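Uncharacterized NTF-2 like protein (Burkholderia xenovorans LB400, PDB 3EN8) is of unknown function but has an NTF2-like, SnoaL-type fold, forms a two-chain assembly and binds a calcium ion. Local coordinates at residues Ala13-Ser18 / Trp77-Ser82. Numbering follows the deposited sequence.
Sequences AHWQAS and WITEYS
Thr-79 of strand 76-85 meets Trp-15 of helix 3-20. Its OG1 takes a weak hydrogen bond from the indole NE1 of Trp-15, 3.0 Å long but bent to 130° at the hydrogen. With OG1 anti to the carbonyl carbon (chi1 -58°), the hydroxyl reaches the indole N-H and the methyl lies over the indole face, CG2 3.5 Å from CE2 of Trp-15. On the other face of the indole sits CD2 of His-14, the residue just before it in the helix. Glu-80 turns its side chain to the far side of the sheet, where OE1 bonds to Tyr-109 OH of the second subunit. Tyr-81 then comes back to the helix side. Its phenol meets the benzo end of the indole obliquely, planes at 38° and the centre of the six-membered ring of Trp-15 4.4 Å from that of the Tyr-81 ring; Trp-15 CZ3 lies over the phenol face, 3.6 Å from Tyr-81 CZ. Gln-108 NE2 hydrogen-bonds to the hydroxyl, and Phe-65 meets the same phenol ring. Here the long N-terminal helix of the NTF2-like fold rests on its curved sheet. Chemically, the contact is mostly apolar and aromatic, while the weak, bent bond gives the buried indole N-H a polar partner.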
ATOM      1  N   ALA A  13       4.864   1.147 -18.514  1.00 16.04           N
ATOM      2  CA  ALA A  13       5.869   2.043 -19.145  1.00 14.08           C
ATOM      3  C   ALA A  13       6.484   2.973 -18.102  1.00 16.21           C
ATOM      4  O   ALA A  13       7.710   3.264 -18.096  1.00 14.54           O
ATOM      5  CB  ALA A  13       5.237   2.837 -20.308  1.00 13.61           C
ATOM      6  N   HIS A  14       5.619   3.391 -17.197  1.00 14.67           N
ATOM      7  CA  HIS A  14       6.006   4.221 -16.040  1.00 14.39           C
ATOM      8  C   HIS A  14       7.080   3.541 -15.252  1.00 13.90           C
ATOM      9  O   HIS A  14       8.080   4.147 -14.854  1.00 16.31           O
ATOM     10  CB  HIS A  14       4.804   4.484 -15.118  1.00 17.03           C
ATOM     11  CG  HIS A  14       5.154   5.240 -13.859  1.00 15.30           C
ATOM     12  ND1 HIS A  14       5.482   6.584 -13.858  1.00 14.94           N
ATOM     13  CD2 HIS A  14       5.245   4.835 -12.572  1.00 14.12           C
ATOM     14  CE1 HIS A  14       5.719   6.972 -12.615  1.00 13.95           C
ATOM     15  NE2 HIS A  14       5.602   5.920 -11.819  1.00 16.50           N
ATOM     16  N   TRP A  15       6.863   2.254 -14.980  1.00 11.54           N
ATOM     17  CA  TRP A  15       7.774   1.544 -14.087  1.00 13.15           C
ATOM     18  C   TRP A  15       9.054   1.182 -14.820  1.00 13.01           C
ATOM     19  O   TRP A  15      10.137   1.158 -14.239  1.00 13.77           O
ATOM     20  CB  TRP A  15       7.140   0.285 -13.479  1.00 14.94           C
ATOM     21  CG  TRP A  15       5.986   0.654 -12.581  1.00 12.61           C
ATOM     22  CD1 TRP A  15       4.728   0.219 -12.700  1.00 14.45           C
ATOM     23  CD2 TRP A  15       6.001   1.592 -11.480  1.00 13.85           C
ATOM     24  NE1 TRP A  15       3.917   0.813 -11.729  1.00 14.25           N
ATOM     25  CE2 TRP A  15       4.688   1.649 -10.967  1.00 13.84           C
ATOM     26  CE3 TRP A  15       7.001   2.385 -10.875  1.00 16.10           C
ATOM     27  CZ2 TRP A  15       4.338   2.478  -9.904  1.00 13.69           C
ATOM     28  CZ3 TRP A  15       6.658   3.168  -9.816  1.00 15.96           C
ATOM     29  CH2 TRP A  15       5.327   3.231  -9.357  1.00 11.53           C
ATOM     30  N   GLN A  16       8.920   0.913 -16.110  1.00 13.66           N
ATOM     31  CA  GLN A  16      10.103   0.675 -16.939  1.00 15.82           C
ATOM     32  C   GLN A  16      10.985   1.898 -16.948  1.00 14.66           C
ATOM     33  O   GLN A  16      12.232   1.817 -16.926  1.00 13.19           O
ATOM     34  CB  GLN A  16       9.713   0.322 -18.383  1.00 17.20           C
ATOM     35  CG  GLN A  16       9.145  -1.081 -18.533  1.00 25.63           C
ATOM     36  CD  GLN A  16      10.199  -2.177 -18.357  1.00 35.71           C
ATOM     37  OE1 GLN A  16      11.399  -1.904 -18.269  1.00 45.35           O
ATOM     38  NE2 GLN A  16       9.748  -3.430 -18.338  1.00 42.38           N
ATOM     39  N   ALA A  17      10.329   3.035 -17.017  1.00 12.15           N
ATOM     40  CA  ALA A  17      11.039   4.328 -17.046  1.00 12.98           C
ATOM     41  C   ALA A  17      11.764   4.554 -15.741  1.00 15.40           C
ATOM     42  O   ALA A  17      12.930   5.041 -15.705  1.00 14.35           O
ATOM     43  CB  ALA A  17      10.104   5.470 -17.343  1.00 13.36           C
ATOM     44  N   SER A  18      11.098   4.164 -14.667  0.50 15.92           N
ATOM     45  CA  SER A  18      11.662   4.326 -13.327  0.50 15.43           C
ATOM     46  C   SER A  18      12.910   3.447 -13.145  0.50 16.43           C
ATOM     47  O   SER A  18      13.921   3.874 -12.577  0.50 17.34           O
ATOM     48  CB  SER A  18      10.585   4.028 -12.276  0.50 16.89           C
ATOM     49  OG  SER A  18      11.068   4.195 -10.967  0.50 14.17           O
ATOM     50  N   TRP A  77      -5.402   2.451  -8.760  1.00 14.27           N
ATOM     51  CA  TRP A  77      -4.293   1.580  -9.131  1.00 13.58           C
ATOM     52  C   TRP A  77      -3.292   1.451  -7.985  1.00 14.21           C
ATOM     53  O   TRP A  77      -3.001   2.389  -7.255  1.00 14.91           O
ATOM     54  CB  TRP A  77      -3.646   2.079 -10.426  1.00 12.70           C
ATOM     55  CG  TRP A  77      -4.649   1.865 -11.544  1.00 13.22           C
ATOM     56  CD1 TRP A  77      -5.717   2.647 -11.837  1.00 10.19           C
ATOM     57  CD2 TRP A  77      -4.733   0.729 -12.398  1.00 12.11           C
ATOM     58  NE1 TRP A  77      -6.482   2.069 -12.835  1.00 12.48           N
ATOM     59  CE2 TRP A  77      -5.896   0.875 -13.179  1.00 12.39           C
ATOM     60  CE3 TRP A  77      -3.941  -0.421 -12.572  1.00 13.84           C
ATOM     61  CZ2 TRP A  77      -6.249  -0.054 -14.137  1.00 14.15           C
ATOM     62  CZ3 TRP A  77      -4.313  -1.331 -13.479  1.00 17.03           C
ATOM     63  CH2 TRP A  77      -5.470  -1.154 -14.260  1.00 18.35           C
ATOM     64  N   ILE A  78      -2.798   0.240  -7.830  0.50 12.89           N
ATOM     65  CA  ILE A  78      -1.791  -0.009  -6.818  0.50 13.67           C
ATOM     66  C   ILE A  78      -0.703  -0.967  -7.264  0.50 13.87           C
ATOM     67  O   ILE A  78      -0.937  -2.092  -7.696  0.50 14.40           O
ATOM     68  CB  ILE A  78      -2.412  -0.422  -5.469  0.50 14.31           C
ATOM     69  CG1 ILE A  78      -1.314  -0.444  -4.406  0.50 12.93           C
ATOM     70  CG2 ILE A  78      -3.193  -1.755  -5.549  0.50 12.19           C
ATOM     71  CD1 ILE A  78      -1.860  -0.641  -3.002  0.50 16.99           C
ATOM     72  N   THR A  79       0.500  -0.452  -7.145  1.00 13.25           N
ATOM     73  CA  THR A  79       1.699  -1.148  -7.595  1.00 12.64           C
ATOM     74  C   THR A  79       2.534  -1.464  -6.372  1.00 12.59           C
ATOM     75  O   THR A  79       2.843  -0.596  -5.547  1.00 14.77           O
ATOM     76  CB  THR A  79       2.539  -0.340  -8.633  1.00 12.06           C
ATOM     77  OG1 THR A  79       1.764  -0.017  -9.779  1.00 12.66           O
ATOM     78  CG2 THR A  79       3.801  -1.144  -9.040  1.00 10.32           C
ATOM     79  N   GLU A  80       2.865  -2.741  -6.282  1.00 12.36           N
ATOM     80  CA  GLU A  80       3.782  -3.265  -5.301  1.00 13.26           C
ATOM     81  C   GLU A  80       5.072  -3.564  -6.013  1.00 14.16           C
ATOM     82  O   GLU A  80       5.093  -4.248  -7.038  1.00 13.65           O
ATOM     83  CB  GLU A  80       3.230  -4.556  -4.669  1.00 12.86           C
ATOM     84  CG  GLU A  80       1.926  -4.409  -3.841  1.00 11.77           C
ATOM     85  CD  GLU A  80       1.360  -5.744  -3.523  1.00 14.52           C
ATOM     86  OE1 GLU A  80       2.025  -6.460  -2.747  1.00 15.50           O
ATOM     87  OE2 GLU A  80       0.272  -6.078  -4.065  1.00 16.78           O
ATOM     88  N   TYR A  81       6.152  -3.055  -5.480  1.00 11.77           N
ATOM     89  CA  TYR A  81       7.445  -3.180  -6.205  1.00 11.68           C
ATOM     90  C   TYR A  81       8.551  -3.017  -5.237  1.00 12.38           C
ATOM     91  O   TYR A  81       8.342  -2.561  -4.151  1.00 13.46           O
ATOM     92  CB  TYR A  81       7.582  -2.175  -7.353  1.00 12.09           C
ATOM     93  CG  TYR A  81       7.582  -0.668  -7.035  1.00 11.57           C
ATOM     94  CD1 TYR A  81       6.391   0.015  -6.721  1.00  9.17           C
ATOM     95  CD2 TYR A  81       8.738   0.072  -7.094  1.00 14.93           C
ATOM     96  CE1 TYR A  81       6.392   1.358  -6.459  1.00 15.35           C
ATOM     97  CE2 TYR A  81       8.749   1.449  -6.846  1.00 16.69           C
ATOM     98  CZ  TYR A  81       7.553   2.100  -6.520  1.00 12.37           C
ATOM     99  OH  TYR A  81       7.578   3.482  -6.267  1.00 14.23           O
ATOM    100  N   SER A  82       9.734  -3.431  -5.669  1.00 13.16           N
ATOM    101  CA  SER A  82      10.956  -3.292  -4.873  1.00 16.04           C
ATOM    102  C   SER A  82      11.923  -2.327  -5.578  1.00 14.84           C
ATOM    103  O   SER A  82      12.061  -2.293  -6.821  1.00 15.90           O
ATOM    104  CB  SER A  82      11.629  -4.658  -4.664  1.00 16.06           C
ATOM    105  OG  SER A  82      10.820  -5.492  -3.862  1.00 17.10           O
TER